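Local coordinates for protein decaprenyl diphosphate synthase (Rhodobacter capsulatus, PDB 3MZV) that probably catalyses magnesium-dependent condensation of isopentenyl diphosphate units onto farnesyl diphosphate, making the long all-trans polyprenyl diphosphates that become quinone side chains, at residues P42-H47 against V118-Y123; A88-D93 against R100-R105; V156-A161 against E242-M247; D170-V175 against F216-D221. One frame throughout, in Å; residues are numbered along the deposited sequence.

Interaction 1: P42-H47 against V118-Y123; sequences PEVTAH and VLVGDY
V44 and V120 illustrate how two helices can be joined by one pair of branched side chains. Both valines point across the interface, V44 from helix 40-49 and V120 from helix 114-133, and their isopropyl groups cross obliquely rather than meeting methyl to methyl alone. V44 CG1 stands 3.7 Å from V120 CG1, and V120 CG2 lies 3.8 Å from V44 CB, so that the V120 fork straddles V44 CB and CG1. Both residues hold CG1 anti to the backbone N (chi1 173° in V44 and 168° in V120); both V120 methyls thereby reach V44, while V44 leads with CG1 and its CG2 lies more to the side. The short reach of valine matches a close approach of the backbones, with 7.1 Å between V44 CA and V120 CA.

T45 adds a second footing beside V44. Its OG1 stands 3.7 Å from V120 CG1, a polar atom against a methyl; the hydroxyl is hydrogen-bonded to I41 O one turn back in its own helix. L91 of helix 74-96 touches both valines and makes the group a junction of three helices. The far side of helix 114-133 faces the second subunit, where D122 OD2 bonds to H92 of that neighbouring chain.

Cutting V120 back to an alanine would probably leave V44 CG1 facing a gap and take the methyl from beside T45 OG1. With no hydrogen bond or charge pair crossing between 42-47 and 118-123, the contact depends on the fit of buried apolar surfaces.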
loop_
_atom_site.group_PDB
_atom_site.type_symbol
_atom_site.label_atom_id
_atom_site.label_comp_id
_atom_site.label_asym_id
_atom_site.label_seq_id
_atom_site.Cartn_x
_atom_site.Cartn_y
_atom_site.Cartn_z
ATOM N N PRO B 42 -13.032 -0.561 8.808
ATOM C CA PRO B 42 -12.881 -1.354 10.039
ATOM C C PRO B 42 -13.667 -2.688 9.997
ATOM O O PRO B 42 -13.200 -3.695 10.546
ATOM C CB PRO B 42 -13.437 -0.413 11.124
ATOM C CG PRO B 42 -14.400 0.455 10.400
ATOM C CD PRO B 42 -13.707 0.720 9.078
ATOM N N GLU B 43 -14.839 -2.705 9.348
ATOM C CA GLU B 43 -15.538 -3.992 9.118
ATOM C C GLU B 43 -14.595 -4.989 8.472
ATOM O O GLU B 43 -14.435 -6.094 8.977
ATOM C CB GLU B 43 -16.787 -3.847 8.238
ATOM C CG GLU B 43 -18.063 -3.558 9.017
ATOM C CD GLU B 43 -19.084 -2.777 8.192
ATOM O OE1 GLU B 43 -19.372 -3.215 7.050
ATOM O OE2 GLU B 43 -19.561 -1.721 8.689
ATOM N N VAL B 44 -13.971 -4.597 7.362
ATOM C CA VAL B 44 -12.998 -5.479 6.684
ATOM C C VAL B 44 -11.769 -5.812 7.562
ATOM O O VAL B 44 -11.308 -6.958 7.601
ATOM C CB VAL B 44 -12.511 -4.868 5.343
ATOM C CG1 VAL B 44 -11.382 -5.720 4.737
ATOM C CG2 VAL B 44 -13.696 -4.708 4.352
ATOM N N THR B 45 -11.236 -4.803 8.249
ATOM C CA THR B 45 -10.071 -4.998 9.133
ATOM C C THR B 45 -10.395 -5.912 10.320
ATOM O O THR B 45 -9.609 -6.820 10.642
ATOM C CB THR B 45 -9.525 -3.656 9.701
ATOM O OG1 THR B 45 -9.459 -2.664 8.660
ATOM C CG2 THR B 45 -8.136 -3.881 10.316
ATOM N N ALA B 46 -11.535 -5.636 10.970
ATOM C CA ALA B 46 -12.065 -6.497 12.011
ATOM C C ALA B 46 -12.001 -7.933 11.536
ATOM O O ALA B 46 -11.415 -8.782 12.195
ATOM C CB ALA B 46 -13.538 -6.120 12.350
ATOM N N HIS B 47 -12.571 -8.169 10.356
ATOM C CA HIS B 47 -12.761 -9.516 9.799
ATOM C C HIS B 47 -11.452 -10.291 9.570
ATOM O O HIS B 47 -11.457 -11.521 9.575
ATOM C CB HIS B 47 -13.604 -9.431 8.497
ATOM C CG HIS B 47 -13.811 -10.746 7.810
ATOM N ND1 HIS B 47 -14.880 -11.575 8.087
ATOM C CD2 HIS B 47 -13.081 -11.379 6.856
ATOM C CE1 HIS B 47 -14.797 -12.663 7.340
ATOM N NE2 HIS B 47 -13.715 -12.571 6.585
ATOM N N VAL B 118 -7.887 -4.311 -1.568
ATOM C CA VAL B 118 -6.768 -3.454 -1.948
ATOM C C VAL B 118 -6.843 -2.164 -1.184
ATOM O O VAL B 118 -5.871 -1.735 -0.608
ATOM C CB VAL B 118 -6.708 -3.169 -3.461
ATOM C CG1 VAL B 118 -5.563 -2.195 -3.751
ATOM C CG2 VAL B 118 -6.499 -4.467 -4.238
ATOM N N LEU B 119 -8.004 -1.535 -1.181
ATOM C CA LEU B 119 -8.150 -0.220 -0.623
ATOM C C LEU B 119 -8.102 -0.250 0.903
ATOM O O LEU B 119 -7.583 0.679 1.546
ATOM C CB LEU B 119 -9.422 0.406 -1.124
ATOM C CG LEU B 119 -9.423 0.698 -2.630
ATOM C CD1 LEU B 119 -10.799 1.058 -3.066
ATOM C CD2 LEU B 119 -8.431 1.796 -2.951
ATOM N N VAL B 120 -8.579 -1.330 1.494
ATOM C CA VAL B 120 -8.484 -1.440 2.955
ATOM C C VAL B 120 -7.048 -1.645 3.374
ATOM O O VAL B 120 -6.590 -0.976 4.275
ATOM C CB VAL B 120 -9.400 -2.553 3.515
ATOM C CG1 VAL B 120 -9.058 -2.838 4.978
ATOM C CG2 VAL B 120 -10.851 -2.090 3.391
ATOM N N GLY B 121 -6.310 -2.490 2.675
ATOM C CA GLY B 121 -4.894 -2.650 2.941
ATOM C C GLY B 121 -4.172 -1.306 2.784
ATOM O O GLY B 121 -3.282 -0.962 3.574
ATOM N N ASP B 122 -4.530 -0.537 1.759
ATOM C CA ASP B 122 -3.863 0.782 1.593
ATOM C C ASP B 122 -4.146 1.749 2.783
ATOM O O ASP B 122 -3.259 2.482 3.276
ATOM C CB ASP B 122 -4.304 1.464 0.283
ATOM C CG ASP B 122 -3.773 0.761 -0.979
ATOM O OD1 ASP B 122 -2.834 -0.002 -0.881
ATOM O OD2 ASP B 122 -4.301 1.033 -2.079
ATOM N N TYR B 123 -5.406 1.783 3.190
ATOM C CA TYR B 123 -5.830 2.567 4.338
ATOM C C TYR B 123 -5.031 2.227 5.592
ATOM O O TYR B 123 -4.569 3.131 6.271
ATOM C CB TYR B 123 -7.327 2.370 4.624
ATOM C CG TYR B 123 -7.879 3.374 5.631
ATOM C CD1 TYR B 123 -8.087 4.705 5.277
ATOM C CD2 TYR B 123 -8.127 3.000 6.957
ATOM C CE1 TYR B 123 -8.604 5.629 6.185
ATOM C CE2 TYR B 123 -8.654 3.929 7.866
ATOM C CZ TYR B 123 -8.870 5.224 7.484
ATOM O OH TYR B 123 -9.385 6.157 8.380
#

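Interaction 2: A88-D93 against R100-R105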
loop_
_atom_site.group_PDB
_atom_site.type_symbol
_atom_site.label_atom_id
_atom_site.label_comp_id
_atom_site.label_asym_id
_atom_site.label_seq_id
_atom_site.Cartn_x
_atom_site.Cartn_y
_atom_site.Cartn_z
ATOM N N ALA B 88 -2.126 -5.516 6.147
ATOM C CA ALA B 88 -2.198 -4.963 4.790
ATOM C C ALA B 88 -1.604 -5.911 3.793
ATOM O O ALA B 88 -2.201 -6.099 2.713
ATOM C CB ALA B 88 -1.442 -3.532 4.705
ATOM N N THR B 89 -0.445 -6.512 4.125
ATOM C CA THR B 89 0.246 -7.491 3.258
ATOM C C THR B 89 -0.648 -8.716 2.959
ATOM O O THR B 89 -0.761 -9.193 1.802
ATOM C CB THR B 89 1.602 -7.936 3.863
ATOM O OG1 THR B 89 2.489 -6.801 3.899
ATOM C CG2 THR B 89 2.232 -9.023 2.954
ATOM N N LEU B 90 -1.321 -9.204 4.007
ATOM C CA LEU B 90 -2.226 -10.354 3.842
ATOM C C LEU B 90 -3.389 -10.002 2.954
ATOM O O LEU B 90 -3.741 -10.789 2.089
ATOM C CB LEU B 90 -2.770 -10.826 5.201
ATOM C CG LEU B 90 -1.721 -11.429 6.115
ATOM C CD1 LEU B 90 -2.399 -11.812 7.440
ATOM C CD2 LEU B 90 -0.989 -12.645 5.518
ATOM N N LEU B 91 -4.005 -8.842 3.163
ATOM C CA LEU B 91 -5.133 -8.437 2.343
ATOM C C LEU B 91 -4.739 -8.397 0.871
ATOM O O LEU B 91 -5.525 -8.811 0.001
ATOM C CB LEU B 91 -5.682 -7.078 2.753
ATOM C CG LEU B 91 -6.582 -7.018 3.979
ATOM C CD1 LEU B 91 -6.638 -5.646 4.561
ATOM C CD2 LEU B 91 -8.012 -7.565 3.620
ATOM N N HIS B 92 -3.548 -7.828 0.597
ATOM C CA HIS B 92 -3.017 -7.717 -0.780
ATOM C C HIS B 92 -2.550 -9.074 -1.384
ATOM O O HIS B 92 -2.774 -9.316 -2.561
ATOM C CB HIS B 92 -1.881 -6.646 -0.819
ATOM C CG HIS B 92 -2.388 -5.242 -0.714
ATOM N ND1 HIS B 92 -1.620 -4.136 -1.020
ATOM C CD2 HIS B 92 -3.606 -4.764 -0.373
ATOM C CE1 HIS B 92 -2.344 -3.045 -0.870
ATOM N NE2 HIS B 92 -3.556 -3.395 -0.481
ATOM N N ASP B 93 -1.985 -9.960 -0.586
ATOM C CA ASP B 93 -1.574 -11.305 -1.047
ATOM C C ASP B 93 -2.798 -12.093 -1.528
ATOM O O ASP B 93 -2.667 -12.904 -2.435
ATOM C CB ASP B 93 -0.793 -12.076 0.076
ATOM C CG ASP B 93 0.148 -13.224 -0.461
ATOM O OD1 ASP B 93 0.625 -13.267 -1.631
ATOM O OD2 ASP B 93 0.444 -14.132 0.352
ATOM N N ARG B 100 -9.886 -17.630 -1.922
ATOM C CA ARG B 100 -11.277 -17.673 -1.444
ATOM C C ARG B 100 -11.376 -17.782 0.092
ATOM O O ARG B 100 -12.328 -17.252 0.693
ATOM C CB ARG B 100 -12.033 -18.826 -2.127
ATOM N N GLN B 101 -10.402 -18.453 0.716
ATOM C CA GLN B 101 -10.374 -18.631 2.174
ATOM C C GLN B 101 -9.041 -18.245 2.827
ATOM O O GLN B 101 -7.967 -18.377 2.241
ATOM C CB GLN B 101 -10.781 -20.076 2.574
ATOM C CG GLN B 101 -9.682 -21.181 2.565
ATOM C CD GLN B 101 -10.167 -22.498 3.223
ATOM O OE1 GLN B 101 -9.390 -23.492 3.246
ATOM N NE2 GLN B 101 -11.328 -22.533 3.713
ATOM N N ARG B 102 -9.150 -17.752 4.057
ATOM C CA ARG B 102 -7.994 -17.492 4.922
ATOM C C ARG B 102 -8.376 -17.947 6.329
ATOM O O ARG B 102 -9.393 -17.487 6.875
ATOM C CB ARG B 102 -7.641 -15.990 4.945
ATOM C CG ARG B 102 -6.372 -15.710 5.749
ATOM C CD ARG B 102 -5.809 -14.296 5.538
ATOM N NE ARG B 102 -4.973 -14.227 4.343
ATOM C CZ ARG B 102 -3.757 -14.760 4.236
ATOM N NH1 ARG B 102 -3.189 -15.387 5.272
ATOM N NH2 ARG B 102 -3.083 -14.638 3.090
ATOM N N ARG B 103 -7.575 -18.842 6.907
ATOM C CA ARG B 103 -7.856 -19.401 8.238
ATOM C C ARG B 103 -9.265 -19.993 8.286
ATOM O O ARG B 103 -10.055 -19.647 9.171
ATOM C CB ARG B 103 -7.679 -18.341 9.337
ATOM N N GLY B 104 -9.579 -20.843 7.302
ATOM C CA GLY B 104 -10.872 -21.554 7.230
ATOM C C GLY B 104 -12.122 -20.699 7.009
ATOM O O GLY B 104 -13.232 -21.243 6.886
ATOM N N ARG B 105 -11.961 -19.370 6.952
ATOM C CA ARG B 105 -13.080 -18.439 6.760
ATOM C C ARG B 105 -12.877 -17.664 5.446
ATOM O O ARG B 105 -11.729 -17.495 5.004
ATOM C CB ARG B 105 -13.176 -17.464 7.946
#
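L90 lies over one face of the R102 guanidinium, an example of aliphatic cover on a flat cation. L90 CD2 is 3.5 Å from R102 NH1 and 3.7 Å from R102 CZ, placed toward the rim of the group and not over its middle. The two side chains cross at about a right angle. D93 approaches the same group at its edge, close to the plane, but D93 OD2 and R102 NH2 are 4.5 Å apart, too far for a salt bridge, though acid and cation should still attract.

D94, one residue later, forms a salt bridge with R102 NE and probably fixes how the flat group is turned. A bend at chi3 (-84°) swings the guanidinium round toward these acids, and L48 of helix 40-49 packs on both L90 and R102.

Further out, a tight hairpin presents the arginine. R102 N donates to R105 O at 2.8 Å and R105 N to R102 O at 3.2 Å, closing a type I' turn with positive phi at R103 and G104. D93 and D94 open the DDVVD sequence, the first aspartate-rich DDxxD motif of trans-prenyl diphosphate synthases, which in relatives holds magnesium and the allylic diphosphate.

Interaction 3: V156-A161 against E242-M247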
loop_
_atom_site.group_PDB
_atom_site.type_symbol
_atom_site.label_atom_id
_atom_site.label_comp_id
_atom_site.label_asym_id
_atom_site.label_seq_id
_atom_site.Cartn_x
_atom_site.Cartn_y
_atom_site.Cartn_z
ATOM N N VAL B 156 6.922 -9.940 -5.595
ATOM C CA VAL B 156 7.144 -9.926 -7.037
ATOM C C VAL B 156 8.211 -10.956 -7.467
ATOM O O VAL B 156 8.069 -11.643 -8.513
ATOM C CB VAL B 156 7.564 -8.541 -7.516
ATOM C CG1 VAL B 156 7.903 -8.566 -9.000
ATOM C CG2 VAL B 156 6.413 -7.580 -7.274
ATOM N N LEU B 157 9.284 -11.060 -6.696
ATOM C CA LEU B 157 10.272 -12.112 -6.952
ATOM C C LEU B 157 9.655 -13.527 -6.906
ATOM O O LEU B 157 9.989 -14.383 -7.742
ATOM C CB LEU B 157 11.438 -12.022 -5.973
ATOM C CG LEU B 157 12.608 -12.979 -6.288
ATOM C CD1 LEU B 157 13.081 -12.908 -7.784
ATOM C CD2 LEU B 157 13.759 -12.702 -5.375
ATOM N N GLN B 158 8.758 -13.761 -5.957
ATOM C CA GLN B 158 8.121 -15.050 -5.811
ATOM C C GLN B 158 7.344 -15.402 -7.085
ATOM O O GLN B 158 7.313 -16.580 -7.489
ATOM C CB GLN B 158 7.168 -15.044 -4.599
ATOM C CG GLN B 158 6.494 -16.373 -4.336
ATOM C CD GLN B 158 5.707 -16.385 -3.057
ATOM O OE1 GLN B 158 5.885 -17.262 -2.206
ATOM N NE2 GLN B 158 4.833 -15.381 -2.887
ATOM N N LEU B 159 6.706 -14.386 -7.685
ATOM C CA LEU B 159 5.984 -14.554 -8.949
ATOM C C LEU B 159 6.878 -14.941 -10.124
ATOM O O LEU B 159 6.503 -15.786 -10.911
ATOM C CB LEU B 159 5.245 -13.283 -9.340
ATOM C CG LEU B 159 3.975 -13.002 -8.566
ATOM C CD1 LEU B 159 3.459 -11.649 -8.984
ATOM C CD2 LEU B 159 2.928 -14.122 -8.784
ATOM N N THR B 160 8.038 -14.309 -10.266
ATOM C CA THR B 160 8.947 -14.632 -11.365
ATOM C C THR B 160 9.670 -15.948 -11.122
ATOM O O THR B 160 9.989 -16.686 -12.051
ATOM C CB THR B 160 10.003 -13.535 -11.532
ATOM O OG1 THR B 160 10.699 -13.359 -10.291
ATOM C CG2 THR B 160 9.337 -12.247 -11.951
ATOM N N ALA B 161 9.909 -16.264 -9.856
ATOM C CA ALA B 161 10.519 -17.519 -9.500
ATOM C C ALA B 161 9.593 -18.730 -9.751
ATOM O O ALA B 161 10.071 -19.854 -9.846
ATOM C CB ALA B 161 10.930 -17.485 -8.029
ATOM N N GLU B 242 0.206 -23.984 -7.057
ATOM C CA GLU B 242 0.634 -22.683 -7.538
ATOM C C GLU B 242 1.997 -22.697 -8.206
ATOM O O GLU B 242 2.489 -21.658 -8.659
ATOM C CB GLU B 242 0.642 -21.675 -6.393
ATOM C CG GLU B 242 -0.661 -21.653 -5.659
ATOM C CD GLU B 242 -1.087 -20.268 -5.350
ATOM O OE1 GLU B 242 -0.323 -19.597 -4.599
ATOM O OE2 GLU B 242 -2.170 -19.859 -5.876
ATOM N N ARG B 243 2.624 -23.881 -8.254
ATOM C CA ARG B 243 3.861 -24.067 -8.983
ATOM C C ARG B 243 4.975 -23.201 -8.445
ATOM O O ARG B 243 5.884 -22.778 -9.184
ATOM C CB ARG B 243 3.631 -23.900 -10.477
ATOM C CG ARG B 243 2.513 -24.827 -10.954
ATOM C CD ARG B 243 1.698 -24.280 -12.109
ATOM N NE ARG B 243 2.524 -24.030 -13.287
ATOM C CZ ARG B 243 2.084 -23.458 -14.401
ATOM N NH1 ARG B 243 2.918 -23.269 -15.412
ATOM N NH2 ARG B 243 0.817 -23.070 -14.497
ATOM N N LYS B 244 4.939 -22.973 -7.133
ATOM C CA LYS B 244 6.005 -22.226 -6.468
ATOM C C LYS B 244 7.281 -23.047 -6.375
ATOM O O LYS B 244 7.235 -24.247 -6.163
ATOM C CB LYS B 244 5.572 -21.747 -5.062
ATOM C CG LYS B 244 4.522 -20.652 -5.113
ATOM C CD LYS B 244 4.048 -20.206 -3.718
ATOM C CE LYS B 244 2.962 -19.096 -3.879
ATOM N NZ LYS B 244 2.461 -18.595 -2.554
ATOM N N LEU B 245 8.425 -22.394 -6.567
ATOM C CA LEU B 245 9.721 -23.052 -6.391
ATOM C C LEU B 245 10.174 -22.817 -4.948
ATOM O O LEU B 245 10.762 -21.757 -4.635
ATOM C CB LEU B 245 10.756 -22.547 -7.392
ATOM C CG LEU B 245 10.735 -23.310 -8.724
ATOM C CD1 LEU B 245 11.197 -24.787 -8.482
ATOM C CD2 LEU B 245 9.356 -23.273 -9.397
ATOM N N THR B 246 9.819 -23.782 -4.076
ATOM C CA THR B 246 10.257 -23.773 -2.677
ATOM C C THR B 246 11.339 -24.819 -2.467
ATOM O O THR B 246 11.478 -25.729 -3.287
ATOM C CB THR B 246 9.051 -23.996 -1.726
ATOM O OG1 THR B 246 8.444 -25.264 -1.938
ATOM C CG2 THR B 246 7.978 -22.864 -1.907
ATOM N N MET B 247 12.044 -24.726 -1.349
ATOM C CA MET B 247 13.195 -25.581 -1.076
ATOM C C MET B 247 13.012 -27.080 -1.435
ATOM O O MET B 247 13.886 -27.636 -2.088
ATOM C CB MET B 247 13.692 -25.411 0.370
ATOM C CG MET B 247 15.020 -25.961 0.629
ATOM S SD MET B 247 15.715 -25.589 2.331
ATOM C CE MET B 247 16.717 -24.128 1.875
HETATM O O HOH W 1 8.040 -19.379 -6.510
#
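Q158 turns one face of its side-chain amide to the tail of K244. K244 CE lies almost directly above the group, 3.9 Å from Q158 CD, and the lysine chain passes obliquely over that face; V175 of helix 169-194 lies on the opposite side, off-centre. The setting is the all-helical prenyl synthase fold, where the C-terminal part of helix 138-161 meets a loop that leaves helix 238-241 through a Schellman motif at R243, with its positive phi, and soon enters helix 247-254.

With chi1 at -178° the extended chain of Q158 carries the amide out to the lysine. Q158 OE1 and K244 NZ are 3.7 Å apart, with no hydrogen bond between them: the oxygen accepts from K179, and the ammonium forms a salt bridge with E242 OE1 at 3.6 Å. Two lysines near one carbonyl would be expected to polarise it. Shortening Q158 to an alanine would probably cost K179 this acceptor and leave the K244 tail without the flat surface beneath it, more at liberty to swing. E242 also touches D97, the last acid of the first aspartate-rich motif, which brings the loop close to the presumed active site.

Farther along, the L245 side chain lies against a backbone oxygen: L245 CD2 is 3.5 Å from A161 O, which accepts a hydrogen bond from T167. One water links the two backbones, donating to Q158 O at 3.1 Å and accepting from L245 N at 3.0 Å.

Interaction 4: D170-V175 against F216-D221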
loop_
_atom_site.group_PDB
_atom_site.type_symbol
_atom_site.label_atom_id
_atom_site.label_comp_id
_atom_site.label_asym_id
_atom_site.label_seq_id
_atom_site.Cartn_x
_atom_site.Cartn_y
_atom_site.Cartn_z
ATOM N N ASP B 170 19.491 -19.884 -3.484
ATOM C CA ASP B 170 19.806 -18.492 -3.182
ATOM C C ASP B 170 18.608 -17.602 -3.505
ATOM O O ASP B 170 18.225 -16.762 -2.695
ATOM C CB ASP B 170 21.059 -18.032 -3.961
ATOM C CG ASP B 170 22.398 -18.601 -3.365
ATOM O OD1 ASP B 170 22.385 -19.361 -2.361
ATOM O OD2 ASP B 170 23.476 -18.314 -3.925
ATOM N N ILE B 171 17.967 -17.832 -4.653
ATOM C CA ILE B 171 16.765 -17.070 -5.022
ATOM C C ILE B 171 15.644 -17.324 -4.060
ATOM O O ILE B 171 14.939 -16.383 -3.648
ATOM C CB ILE B 171 16.347 -17.323 -6.494
ATOM C CG1 ILE B 171 17.429 -16.737 -7.391
ATOM C CG2 ILE B 171 14.939 -16.745 -6.809
ATOM C CD1 ILE B 171 17.374 -17.135 -8.866
ATOM N N TYR B 172 15.463 -18.599 -3.683
ATOM C CA TYR B 172 14.426 -18.960 -2.743
ATOM C C TYR B 172 14.628 -18.236 -1.410
ATOM O O TYR B 172 13.651 -17.775 -0.831
ATOM C CB TYR B 172 14.354 -20.482 -2.543
ATOM C CG TYR B 172 13.535 -20.950 -1.341
ATOM C CD1 TYR B 172 12.173 -20.941 -1.374
ATOM C CD2 TYR B 172 14.163 -21.383 -0.174
ATOM C CE1 TYR B 172 11.427 -21.356 -0.303
ATOM C CE2 TYR B 172 13.411 -21.837 0.934
ATOM C CZ TYR B 172 12.056 -21.796 0.867
ATOM O OH TYR B 172 11.274 -22.221 1.957
ATOM N N LEU B 173 15.871 -18.206 -0.922
ATOM C CA LEU B 173 16.204 -17.526 0.334
ATOM C C LEU B 173 15.881 -16.015 0.233
ATOM O O LEU B 173 15.370 -15.429 1.157
ATOM C CB LEU B 173 17.670 -17.727 0.702
ATOM C CG LEU B 173 18.049 -16.993 1.986
ATOM C CD1 LEU B 173 17.159 -17.472 3.183
ATOM C CD2 LEU B 173 19.537 -17.163 2.304
ATOM N N ARG B 174 16.142 -15.426 -0.914
ATOM C CA ARG B 174 15.802 -14.029 -1.161
ATOM C C ARG B 174 14.293 -13.801 -1.112
ATOM O O ARG B 174 13.839 -12.809 -0.553
ATOM C CB ARG B 174 16.391 -13.623 -2.505
ATOM C CG ARG B 174 16.368 -12.141 -2.855
ATOM C CD ARG B 174 17.704 -11.775 -3.569
ATOM N NE ARG B 174 18.279 -12.889 -4.347
ATOM C CZ ARG B 174 19.579 -13.045 -4.638
ATOM N NH1 ARG B 174 19.978 -14.097 -5.362
ATOM N NH2 ARG B 174 20.490 -12.166 -4.230
ATOM N N VAL B 175 13.513 -14.720 -1.674
ATOM C CA VAL B 175 12.073 -14.603 -1.669
ATOM C C VAL B 175 11.564 -14.688 -0.252
ATOM O O VAL B 175 10.721 -13.883 0.166
ATOM C CB VAL B 175 11.385 -15.709 -2.490
ATOM C CG1 VAL B 175 9.913 -15.848 -2.099
ATOM C CG2 VAL B 175 11.604 -15.469 -4.014
ATOM N N PHE B 216 10.671 -19.724 10.070
ATOM C CA PHE B 216 9.234 -19.773 10.114
ATOM C C PHE B 216 8.645 -20.122 8.732
ATOM O O PHE B 216 7.778 -20.963 8.608
ATOM C CB PHE B 216 8.782 -18.369 10.563
ATOM C CG PHE B 216 7.332 -18.221 10.756
ATOM C CD1 PHE B 216 6.770 -18.453 11.997
ATOM C CD2 PHE B 216 6.533 -17.730 9.717
ATOM C CE1 PHE B 216 5.395 -18.243 12.202
ATOM C CE2 PHE B 216 5.151 -17.527 9.909
ATOM C CZ PHE B 216 4.590 -17.768 11.143
ATOM N N GLN B 217 9.156 -19.490 7.695
ATOM C CA GLN B 217 8.693 -19.745 6.339
ATOM C C GLN B 217 9.118 -21.143 5.853
ATOM O O GLN B 217 8.344 -21.811 5.211
ATOM C CB GLN B 217 9.207 -18.739 5.359
ATOM C CG GLN B 217 8.631 -18.932 3.977
ATOM C CD GLN B 217 7.140 -18.766 3.951
ATOM O OE1 GLN B 217 6.383 -19.659 3.529
ATOM N NE2 GLN B 217 6.700 -17.637 4.448
ATOM N N ILE B 218 10.360 -21.540 6.114
ATOM C CA ILE B 218 10.779 -22.886 5.736
ATOM C C ILE B 218 9.899 -23.940 6.374
ATOM O O ILE B 218 9.492 -24.905 5.699
ATOM C CB ILE B 218 12.295 -23.161 6.070
ATOM C CG1 ILE B 218 13.186 -22.181 5.318
ATOM C CG2 ILE B 218 12.619 -24.648 5.709
ATOM C CD1 ILE B 218 14.742 -22.229 5.627
ATOM N N VAL B 219 9.531 -23.757 7.637
ATOM C CA VAL B 219 8.610 -24.687 8.308
ATOM C C VAL B 219 7.251 -24.758 7.558
ATOM O O VAL B 219 6.760 -25.804 7.276
ATOM C CB VAL B 219 8.366 -24.355 9.804
ATOM C CG1 VAL B 219 7.114 -25.097 10.373
ATOM C CG2 VAL B 219 9.586 -24.741 10.637
ATOM N N ASP B 220 6.699 -23.629 7.199
ATOM C CA ASP B 220 5.459 -23.634 6.429
ATOM C C ASP B 220 5.608 -24.335 5.080
ATOM O O ASP B 220 4.744 -25.154 4.689
ATOM C CB ASP B 220 5.021 -22.216 6.219
ATOM C CG ASP B 220 4.246 -21.678 7.404
ATOM O OD1 ASP B 220 3.818 -22.496 8.250
ATOM O OD2 ASP B 220 4.049 -20.451 7.439
ATOM N N ASP B 221 6.716 -24.048 4.403
ATOM C CA ASP B 221 6.966 -24.668 3.072
ATOM C C ASP B 221 7.138 -26.187 3.192
ATOM O O ASP B 221 6.681 -26.932 2.336
ATOM C CB ASP B 221 8.163 -24.047 2.368
ATOM C CG ASP B 221 7.988 -22.539 2.103
ATOM O OD1 ASP B 221 6.872 -22.013 2.225
ATOM O OD2 ASP B 221 8.987 -21.895 1.770
#
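Within 216-221, Q217 is the first to come near Y172, and it does so with its backbone: Q217 O is 4.4 Å from Y172 OH, a loose approach. I218 comes next and is closer. Its CG1 lies near the plane of the tyrosine ring at the edge, 3.9 Å from Y172 OH and 4.4 Å from Y172 CE2, and it also touches T294, A298 and W301 of helix 290-308. One turn after Q217, D221 comes from the opposite direction to meet the phenol oxygen. Y172 OH donates a hydrogen bond to D221 OD2, which lies in the ring plane, although the carboxylate is rotated 58° from that plane. The modelled separation of 2.3 Å is very short and doubtful.

Y172 can span the gap because CG is anti to its backbone N (chi1 166°), sending the ring across between helices whose segment axes come no closer than 11.5 Å, at 112°. T246 packs against both the tyrosine and D221.

D220 and D221 begin the second DDxxD motif of the family, which in relatives binds magnesium. If real at a more usual length, the bond would probably limit turning of the carboxylate, consistent with a second-shell role for Y172.

Overall arrangement
The four contacts form two touching pairs. Interactions 1 and 2 meet where V118 O lies 2.9 Å from H92 NE2, a probable hydrogen bond, and interaction 2 is nested inside interaction 1. Interaction 4 is likewise nested within interaction 3, and M247 N comes 3.6 Å from Y172 CE1. Between the pairs, interactions 2 and 3 approach to about 5 Å at their nearest atoms, whereas interactions 1 and 4 have centres about 27 Å apart. Interactions 2 and 4 carry the starts of the two aspartate-rich motifs, with D93 CG and D220 CG 12.3 Å apart, consistent with a shared magnesium-diphosphate site. All four reach the second subunit, 1 and 3 through more residues.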